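Local coordinates for protein enoyl-CoA hydratase (Thermus thermophilus, PDB 1WZ8) that probably catalyses the reversible hydration of enoyl-CoA thioesters, as a hexameric member of the crotonase (enoyl-CoA hydratase/isomerase) family, at residues G117-A125 with D150-L159; G140-A148 with G242-L252. All coordinates share one frame; numbering follows the deposited sequence.

Contact 1 (G117-A125 with D150-L159); sequences GAGLALALA and DHAVLLWPLL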
loop_
_atom_site.group_PDB
_atom_site.type_symbol
_atom_site.label_atom_id
_atom_site.label_comp_id
_atom_site.label_asym_id
_atom_site.label_seq_id
_atom_site.Cartn_x
_atom_site.Cartn_y
_atom_site.Cartn_z
ATOM N N GLY A 117 -4.992 -27.932 -3.345
ATOM C CA GLY A 117 -6.110 -27.000 -3.338
ATOM C C GLY A 117 -6.414 -26.424 -1.969
ATOM O O GLY A 117 -5.537 -25.854 -1.320
ATOM N N ALA A 118 -7.660 -26.571 -1.527
ATOM C CA ALA A 118 -8.069 -26.063 -0.221
ATOM C C ALA A 118 -7.204 -26.680 0.870
ATOM O O ALA A 118 -6.993 -26.077 1.919
ATOM C CB ALA A 118 -9.541 -26.382 0.029
ATOM N N GLY A 119 -6.711 -27.891 0.620
ATOM C CA GLY A 119 -5.858 -28.550 1.595
ATOM C C GLY A 119 -4.563 -27.780 1.785
ATOM O O GLY A 119 -4.097 -27.579 2.910
ATOM N N LEU A 120 -3.972 -27.349 0.677
ATOM C CA LEU A 120 -2.734 -26.585 0.744
ATOM C C LEU A 120 -3.034 -25.199 1.316
ATOM O O LEU A 120 -2.211 -24.624 2.028
ATOM C CB LEU A 120 -2.106 -26.459 -0.646
ATOM C CG LEU A 120 -0.731 -25.782 -0.730
ATOM C CD1 LEU A 120 0.294 -26.550 0.114
ATOM C CD2 LEU A 120 -0.289 -25.735 -2.184
ATOM N N ALA A 121 -4.215 -24.667 1.007
ATOM C CA ALA A 121 -4.602 -23.351 1.513
ATOM C C ALA A 121 -4.587 -23.339 3.039
ATOM O O ALA A 121 -4.052 -22.416 3.667
ATOM C CB ALA A 121 -5.995 -22.974 0.998
ATOM N N LEU A 122 -5.168 -24.375 3.632
ATOM C CA LEU A 122 -5.231 -24.485 5.081
ATOM C C LEU A 122 -3.838 -24.701 5.654
ATOM O O LEU A 122 -3.477 -24.092 6.658
ATOM C CB LEU A 122 -6.153 -25.641 5.480
ATOM C CG LEU A 122 -6.381 -25.881 6.974
ATOM C CD1 LEU A 122 -6.910 -24.611 7.626
ATOM C CD2 LEU A 122 -7.363 -27.033 7.158
ATOM N N ALA A 123 -3.057 -25.558 5.001
ATOM C CA ALA A 123 -1.697 -25.858 5.441
ATOM C C ALA A 123 -0.814 -24.619 5.465
ATOM O O ALA A 123 -0.045 -24.405 6.414
ATOM C CB ALA A 123 -1.073 -26.903 4.530
ATOM N N LEU A 124 -0.902 -23.811 4.415
ATOM C CA LEU A 124 -0.087 -22.606 4.332
ATOM C C LEU A 124 -0.629 -21.421 5.130
ATOM O O LEU A 124 0.108 -20.476 5.407
ATOM C CB LEU A 124 0.118 -22.207 2.868
ATOM C CG LEU A 124 0.836 -23.249 2.002
ATOM C CD1 LEU A 124 1.151 -22.648 0.633
ATOM C CD2 LEU A 124 2.118 -23.713 2.698
ATOM N N ALA A 125 -1.906 -21.460 5.502
ATOM C CA ALA A 125 -2.475 -20.372 6.294
ATOM C C ALA A 125 -1.988 -20.519 7.732
ATOM O O ALA A 125 -1.931 -19.546 8.495
ATOM C CB ALA A 125 -4.002 -20.419 6.249
ATOM N N ASP A 150 -7.663 -19.651 -4.304
ATOM C CA ASP A 150 -8.064 -19.963 -2.937
ATOM C C ASP A 150 -7.026 -19.730 -1.840
ATOM O O ASP A 150 -7.286 -20.022 -0.672
ATOM C CB ASP A 150 -8.626 -21.392 -2.842
ATOM C CG ASP A 150 -7.585 -22.466 -3.074
ATOM O OD1 ASP A 150 -6.387 -22.144 -3.184
ATOM O OD2 ASP A 150 -7.978 -23.651 -3.138
ATOM N N HIS A 151 -5.866 -19.192 -2.205
ATOM C CA HIS A 151 -4.827 -18.897 -1.218
ATOM C C HIS A 151 -3.508 -18.447 -1.838
ATOM O O HIS A 151 -2.818 -17.589 -1.287
ATOM C CB HIS A 151 -4.532 -20.123 -0.336
ATOM C CG HIS A 151 -3.597 -21.107 -0.970
ATOM N ND1 HIS A 151 -4.003 -22.012 -1.926
ATOM C CD2 HIS A 151 -2.258 -21.270 -0.842
ATOM C CE1 HIS A 151 -2.954 -22.689 -2.363
ATOM N NE2 HIS A 151 -1.883 -22.256 -1.723
ATOM N N ALA A 152 -3.169 -19.028 -2.984
ATOM C CA ALA A 152 -1.906 -18.754 -3.652
ATOM C C ALA A 152 -1.517 -17.299 -3.831
ATOM O O ALA A 152 -0.384 -16.922 -3.552
ATOM C CB ALA A 152 -1.871 -19.459 -4.999
ATOM N N VAL A 153 -2.441 -16.475 -4.300
ATOM C CA VAL A 153 -2.098 -15.085 -4.516
ATOM C C VAL A 153 -1.876 -14.322 -3.214
ATOM O O VAL A 153 -1.192 -13.304 -3.207
ATOM C CB VAL A 153 -3.149 -14.400 -5.407
ATOM C CG1 VAL A 153 -2.819 -12.924 -5.592
ATOM C CG2 VAL A 153 -3.166 -15.096 -6.767
ATOM N N LEU A 154 -2.426 -14.817 -2.107
ATOM C CA LEU A 154 -2.211 -14.142 -0.826
ATOM C C LEU A 154 -0.905 -14.590 -0.170
ATOM O O LEU A 154 -0.124 -13.771 0.336
ATOM C CB LEU A 154 -3.353 -14.442 0.155
ATOM C CG LEU A 154 -3.191 -13.777 1.531
ATOM C CD1 LEU A 154 -3.426 -12.283 1.383
ATOM C CD2 LEU A 154 -4.170 -14.365 2.539
ATOM N N LEU A 155 -0.667 -15.895 -0.200
ATOM C CA LEU A 155 0.483 -16.481 0.468
ATOM C C LEU A 155 1.798 -16.738 -0.269
ATOM O O LEU A 155 2.862 -16.401 0.252
ATOM C CB LEU A 155 0.035 -17.790 1.138
ATOM C CG LEU A 155 -1.270 -17.742 1.955
ATOM C CD1 LEU A 155 -1.607 -19.131 2.491
ATOM C CD2 LEU A 155 -1.130 -16.748 3.098
ATOM N N TRP A 156 1.748 -17.319 -1.468
ATOM C CA TRP A 156 2.986 -17.663 -2.177
ATOM C C TRP A 156 4.070 -16.611 -2.434
ATOM O O TRP A 156 5.250 -16.878 -2.203
ATOM C CB TRP A 156 2.662 -18.368 -3.502
ATOM C CG TRP A 156 2.193 -19.784 -3.325
ATOM C CD1 TRP A 156 1.105 -20.205 -2.611
ATOM C CD2 TRP A 156 2.782 -20.962 -3.892
ATOM N NE1 TRP A 156 0.983 -21.573 -2.700
ATOM C CE2 TRP A 156 1.998 -22.061 -3.480
ATOM C CE3 TRP A 156 3.897 -21.194 -4.706
ATOM C CZ2 TRP A 156 2.293 -23.378 -3.857
ATOM C CZ3 TRP A 156 4.192 -22.505 -5.081
ATOM C CH2 TRP A 156 3.389 -23.577 -4.653
ATOM N N PRO A 157 3.704 -15.414 -2.914
ATOM C CA PRO A 157 4.770 -14.434 -3.155
ATOM C C PRO A 157 5.672 -14.159 -1.956
ATOM O O PRO A 157 6.893 -14.047 -2.108
ATOM C CB PRO A 157 4.002 -13.191 -3.600
ATOM C CG PRO A 157 2.814 -13.784 -4.314
ATOM C CD PRO A 157 2.400 -14.889 -3.359
ATOM N N LEU A 158 5.073 -14.037 -0.773
ATOM C CA LEU A 158 5.842 -13.758 0.437
ATOM C C LEU A 158 6.450 -15.004 1.065
ATOM O O LEU A 158 7.100 -14.926 2.106
ATOM C CB LEU A 158 4.982 -13.035 1.476
ATOM C CG LEU A 158 4.693 -11.555 1.224
ATOM C CD1 LEU A 158 3.862 -10.996 2.375
ATOM C CD2 LEU A 158 6.004 -10.785 1.090
ATOM N N LEU A 159 6.241 -16.153 0.431
ATOM C CA LEU A 159 6.802 -17.397 0.940
ATOM C C LEU A 159 7.988 -17.852 0.097
ATOM O O LEU A 159 9.071 -18.116 0.630
ATOM C CB LEU A 159 5.742 -18.509 0.958
ATOM C CG LEU A 159 4.639 -18.429 2.021
ATOM C CD1 LEU A 159 3.673 -19.583 1.826
ATOM C CD2 LEU A 159 5.244 -18.488 3.419
#

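Contact 2 (G140-A148 with G242-L252); sequences GHLRLGVAA and GFSGKELEEGL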
loop_
_atom_site.group_PDB
_atom_site.type_symbol
_atom_site.label_atom_id
_atom_site.label_comp_id
_atom_site.label_asym_id
_atom_site.label_seq_id
_atom_site.Cartn_x
_atom_site.Cartn_y
_atom_site.Cartn_z
ATOM N N GLY A 140 -2.849 -27.030 -7.817
ATOM C CA GLY A 140 -3.755 -27.820 -8.637
ATOM C C GLY A 140 -4.922 -27.190 -9.377
ATOM O O GLY A 140 -5.607 -27.881 -10.132
ATOM N N HIS A 141 -5.150 -25.895 -9.199
ATOM C CA HIS A 141 -6.300 -25.235 -9.838
ATOM C C HIS A 141 -6.205 -25.179 -11.381
ATOM O O HIS A 141 -7.172 -25.404 -12.097
ATOM C CB HIS A 141 -6.414 -23.821 -9.269
ATOM C CG HIS A 141 -6.905 -23.889 -7.844
ATOM N ND1 HIS A 141 -6.089 -23.771 -6.768
ATOM C CD2 HIS A 141 -8.215 -24.074 -7.390
ATOM C CE1 HIS A 141 -6.891 -23.879 -5.691
ATOM N NE2 HIS A 141 -8.169 -24.062 -6.033
ATOM N N LEU A 142 -5.032 -24.871 -11.921
ATOM C CA LEU A 142 -4.873 -24.787 -13.369
ATOM C C LEU A 142 -5.204 -26.115 -14.043
ATOM O O LEU A 142 -5.673 -26.145 -15.180
ATOM C CB LEU A 142 -3.449 -24.346 -13.719
ATOM C CG LEU A 142 -3.184 -22.833 -13.641
ATOM C CD1 LEU A 142 -4.039 -22.110 -14.675
ATOM C CD2 LEU A 142 -3.493 -22.312 -12.241
ATOM N N ARG A 143 -4.959 -27.209 -13.331
ATOM C CA ARG A 143 -5.254 -28.543 -13.844
ATOM C C ARG A 143 -6.769 -28.717 -13.905
ATOM O O ARG A 143 -7.291 -29.365 -14.810
ATOM C CB ARG A 143 -4.651 -29.601 -12.917
ATOM C CG ARG A 143 -5.033 -31.034 -13.230
ATOM C CD ARG A 143 -4.954 -31.864 -11.946
ATOM N NE ARG A 143 -3.687 -32.538 -11.735
ATOM C CZ ARG A 143 -3.368 -33.194 -10.621
ATOM N NH1 ARG A 143 -4.218 -33.250 -9.605
ATOM N NH2 ARG A 143 -2.217 -33.858 -10.536
ATOM N N LEU A 144 -7.467 -28.131 -12.934
ATOM C CA LEU A 144 -8.927 -28.212 -12.865
ATOM C C LEU A 144 -9.577 -27.287 -13.888
ATOM O O LEU A 144 -10.731 -27.488 -14.273
ATOM C CB LEU A 144 -9.416 -27.838 -11.459
ATOM C CG LEU A 144 -10.929 -27.811 -11.213
ATOM C CD1 LEU A 144 -11.509 -29.202 -11.431
ATOM C CD2 LEU A 144 -11.218 -27.333 -9.796
ATOM N N GLY A 145 -8.843 -26.263 -14.313
ATOM C CA GLY A 145 -9.375 -25.339 -15.296
ATOM C C GLY A 145 -9.808 -23.982 -14.765
ATOM O O GLY A 145 -10.502 -23.240 -15.461
ATOM N N VAL A 146 -9.411 -23.654 -13.541
ATOM C CA VAL A 146 -9.763 -22.361 -12.956
ATOM C C VAL A 146 -8.520 -21.697 -12.378
ATOM O O VAL A 146 -7.499 -22.347 -12.168
ATOM C CB VAL A 146 -10.828 -22.504 -11.832
ATOM C CG1 VAL A 146 -12.135 -23.031 -12.411
ATOM C CG2 VAL A 146 -10.322 -23.435 -10.741
ATOM N N ALA A 147 -8.613 -20.397 -12.129
ATOM C CA ALA A 147 -7.494 -19.640 -11.582
ATOM C C ALA A 147 -7.133 -20.098 -10.172
ATOM O O ALA A 147 -7.976 -20.620 -9.437
ATOM C CB ALA A 147 -7.837 -18.151 -11.575
ATOM N N ALA A 148 -5.870 -19.905 -9.795
ATOM C CA ALA A 148 -5.410 -20.285 -8.465
ATOM C C ALA A 148 -5.827 -19.178 -7.507
ATOM O O ALA A 148 -5.020 -18.329 -7.133
ATOM C CB ALA A 148 -3.893 -20.441 -8.456
ATOM N N GLY A 242 -14.708 -18.161 -13.137
ATOM C CA GLY A 242 -14.378 -19.239 -14.052
ATOM C C GLY A 242 -15.254 -20.473 -13.908
ATOM O O GLY A 242 -15.219 -21.364 -14.761
ATOM N N PHE A 243 -16.044 -20.538 -12.841
ATOM C CA PHE A 243 -16.907 -21.697 -12.631
ATOM C C PHE A 243 -18.024 -21.827 -13.659
ATOM O O PHE A 243 -18.625 -22.894 -13.798
ATOM C CB PHE A 243 -17.480 -21.688 -11.210
ATOM C CG PHE A 243 -16.633 -22.444 -10.223
ATOM C CD1 PHE A 243 -15.326 -22.044 -9.958
ATOM C CD2 PHE A 243 -17.124 -23.588 -9.597
ATOM C CE1 PHE A 243 -14.517 -22.771 -9.092
ATOM C CE2 PHE A 243 -16.322 -24.325 -8.727
ATOM C CZ PHE A 243 -15.015 -23.915 -8.475
ATOM N N SER A 244 -18.295 -20.750 -14.387
ATOM C CA SER A 244 -19.331 -20.776 -15.415
ATOM C C SER A 244 -18.698 -20.873 -16.803
ATOM O O SER A 244 -19.380 -20.749 -17.822
ATOM C CB SER A 244 -20.197 -19.518 -15.322
ATOM O OG SER A 244 -19.412 -18.345 -15.428
ATOM N N GLY A 245 -17.389 -21.105 -16.833
ATOM C CA GLY A 245 -16.679 -21.207 -18.096
ATOM C C GLY A 245 -16.501 -22.633 -18.581
ATOM O O GLY A 245 -16.635 -23.583 -17.812
ATOM N N LYS A 246 -16.195 -22.783 -19.866
ATOM C CA LYS A 246 -16.006 -24.105 -20.446
ATOM C C LYS A 246 -14.698 -24.763 -20.012
ATOM O O LYS A 246 -14.531 -25.976 -20.150
ATOM C CB LYS A 246 -16.073 -24.022 -21.976
ATOM C CG LYS A 246 -17.420 -23.527 -22.484
ATOM C CD LYS A 246 -17.622 -23.806 -23.966
ATOM C CE LYS A 246 -16.646 -23.032 -24.834
ATOM N NZ LYS A 246 -16.944 -23.234 -26.283
ATOM N N GLU A 247 -13.769 -23.968 -19.485
ATOM C CA GLU A 247 -12.502 -24.522 -19.031
ATOM C C GLU A 247 -12.703 -25.426 -17.813
ATOM O O GLU A 247 -12.143 -26.520 -17.749
ATOM C CB GLU A 247 -11.508 -23.391 -18.728
ATOM C CG GLU A 247 -10.759 -22.917 -19.974
ATOM C CD GLU A 247 -10.021 -21.607 -19.776
ATOM O OE1 GLU A 247 -9.701 -21.265 -18.618
ATOM O OE2 GLU A 247 -9.750 -20.924 -20.787
ATOM N N LEU A 248 -13.510 -24.981 -16.854
ATOM C CA LEU A 248 -13.778 -25.800 -15.675
ATOM C C LEU A 248 -14.541 -27.054 -16.092
ATOM O O LEU A 248 -14.268 -28.152 -15.606
ATOM C CB LEU A 248 -14.610 -25.030 -14.649
ATOM C CG LEU A 248 -15.060 -25.868 -13.445
ATOM C CD1 LEU A 248 -13.844 -26.450 -12.734
ATOM C CD2 LEU A 248 -15.877 -25.012 -12.499
ATOM N N GLU A 249 -15.500 -26.878 -16.995
ATOM C CA GLU A 249 -16.308 -27.987 -17.487
ATOM C C GLU A 249 -15.423 -29.103 -18.036
ATOM O O GLU A 249 -15.617 -30.275 -17.714
ATOM C CB GLU A 249 -17.269 -27.490 -18.571
ATOM C CG GLU A 249 -18.000 -28.595 -19.311
ATOM C CD GLU A 249 -19.094 -28.060 -20.210
ATOM O OE1 GLU A 249 -18.827 -27.105 -20.970
ATOM O OE2 GLU A 249 -20.221 -28.596 -20.158
ATOM N N GLU A 250 -14.451 -28.729 -18.861
ATOM C CA GLU A 250 -13.522 -29.686 -19.452
ATOM C C GLU A 250 -12.567 -30.227 -18.393
ATOM O O GLU A 250 -12.211 -31.406 -18.411
ATOM C CB GLU A 250 -12.726 -29.016 -20.575
ATOM C CG GLU A 250 -11.507 -29.793 -21.073
ATOM C CD GLU A 250 -11.860 -31.125 -21.705
ATOM O OE1 GLU A 250 -13.019 -31.294 -22.137
ATOM O OE2 GLU A 250 -10.970 -32.000 -21.788
ATOM N N GLY A 251 -12.155 -29.355 -17.476
ATOM C CA GLY A 251 -11.252 -29.768 -16.418
ATOM C C GLY A 251 -11.852 -30.888 -15.592
ATOM O O GLY A 251 -11.186 -31.881 -15.302
ATOM N N LEU A 252 -13.114 -30.726 -15.207
ATOM C CA LEU A 252 -13.815 -31.734 -14.421
ATOM C C LEU A 252 -14.035 -32.992 -15.245
ATOM O O LEU A 252 -13.751 -34.103 -14.793
ATOM C CB LEU A 252 -15.170 -31.202 -13.952
ATOM C CG LEU A 252 -15.173 -30.175 -12.821
ATOM C CD1 LEU A 252 -16.609 -29.754 -12.522
ATOM C CD2 LEU A 252 -14.524 -30.784 -11.584
HETATM O O HOH W 1 -8.321 -31.787 -15.621
HETATM O O HOH W 2 -11.158 -20.862 -16.256
#

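Contact 1 (G117-A125 with D150-L159)
His151 lies against Ala121 where helix 118-125 meets the N-terminal turn of helix 152-155, and its side chain shows how a buried imidazole can be held by a carbon surface and a polar chain at once. Its CB sits 3.5 Å from Ala121 CB. CG follows, placed between the backbone N and the carbonyl carbon (chi1 82°), a torsion that lays the ring flat along helix 118-125. Ala121 CA then forms a CH-pi contact, 3.8 Å from the ring centroid of His151 and 25° off the normal, while Ala152 CB covers the opposite face. At one side of the ring, ND1 of His151 donates a nearly straight bond of 2.7 Å to Asp150 OD1, meeting the carboxylate on its syn side but 34° out of its plane. At the tip, His151 NE2 accepts from Trp156 NE1 over 3.1 Å, a more bent bond that leaves the imidazole plane at a tilt. The same NE2 has Leu120 CG 3.8 Å away.

Leucines fill in around this polar chain. Leu120 CD2 reaches the edge of the indole at Trp156 CZ2 (3.9 Å), and Leu124 CD1 comes obliquely upon Trp156 NE1 at 3.5 Å. Farther along, Leu155 CD1 tucks against Leu124 CB, 3.5 Å apart. Val97 of helix 83-102 also touches His151, and helix 162-171 packs on Trp156.

In crotonases the start of the helix equivalent to 118-125 supplies an oxyanion-hole N-H, so the contact probably lies beside the active site. Chemically, the Trp156-His151-Asp150 chain gives both ring nitrogens a partner and fixes the ring's rotation, leaving helix 118-125 to hold the imidazole through carbon contacts.

Contact 2 (G140-A148 with G242-L252)
A Schellman motif that ends helix 141-144 at Gly145 is packed against Leu248 and Gly251 of helix 246-256, joining the short helix that follows strand 136-138 to the C-terminal helix of this crotonase fold. Gly145, the C-prime residue with positive phi (105°), turns the chain so that Val146 N bonds back to His141 O. The reversal leaves the carbonyls of Arg143, Leu144 and Gly145 near the C-terminal helix, and each is met in its own way.

Leu144 O is buried with no conventional donor; it receives a CA-H...O contact from Gly251 CA at 3.2 Å, nearly straight at 169°. The glycine's lack of a side chain lets the helix come this close. Arg143 O is linked by a bridging water to Gly251 O. Gly145 O lies 3.4 Å from Glu247 CB and is bridged by a second water to Glu247 OE1. The carboxylate of Glu247 also takes backbone N-H bonds from Glu212 and Ala213 of a neighbouring subunit, so this end of the contact continues into the hexamer interface.

Beside these polar points the leucines pack. With CG anti to the backbone N (chi1 178°), the Leu144 side chain lies side by side with Leu248 and Leu252, pointing the same way; its CG is 3.6 Å from Leu248 CD1. Val146 takes a different course and crosses Leu248 obliquely, CG1 resting 3.8 Å from Leu248 CD1. That same Val146 methyl approaches Phe243 CE1 at 4.1 Å, while one face of the phenyl ring carries Leu248 CD2. Helix 73-81 adds further packing on Phe243, Leu248 and Leu252. The tightest carbon pair is Leu144 CD1 against Leu252 CD2, 3.4 Å apart and closer than usual van der Waals contact.

Contacts 1 and 2 are separated by about 18 Å between centres, yet they touch; helix 141-144 and helix 152-155 follow each other in the chain. Their closest meeting is Asp150 OD2 of contact 1 with His141 CE1 of contact 2, at 2.8 Å. Gly117 CA lies 4.0 Å from the same His141 CE1, and Val153 CG2 packs 3.7 Å from Ala148 O. Asp150 and His141 both lie beside bound 2-methyl-2,4-pentanediol, probably from the crystallisation liquor: His141 NE2 hydrogen-bonds to it, and the Phe243 side chain is also about 4 Å from bound diol. Contact 1 probably lies beside the active site, whereas contact 2 ties that region to the C-terminal helix; both also reach a neighbouring subunit.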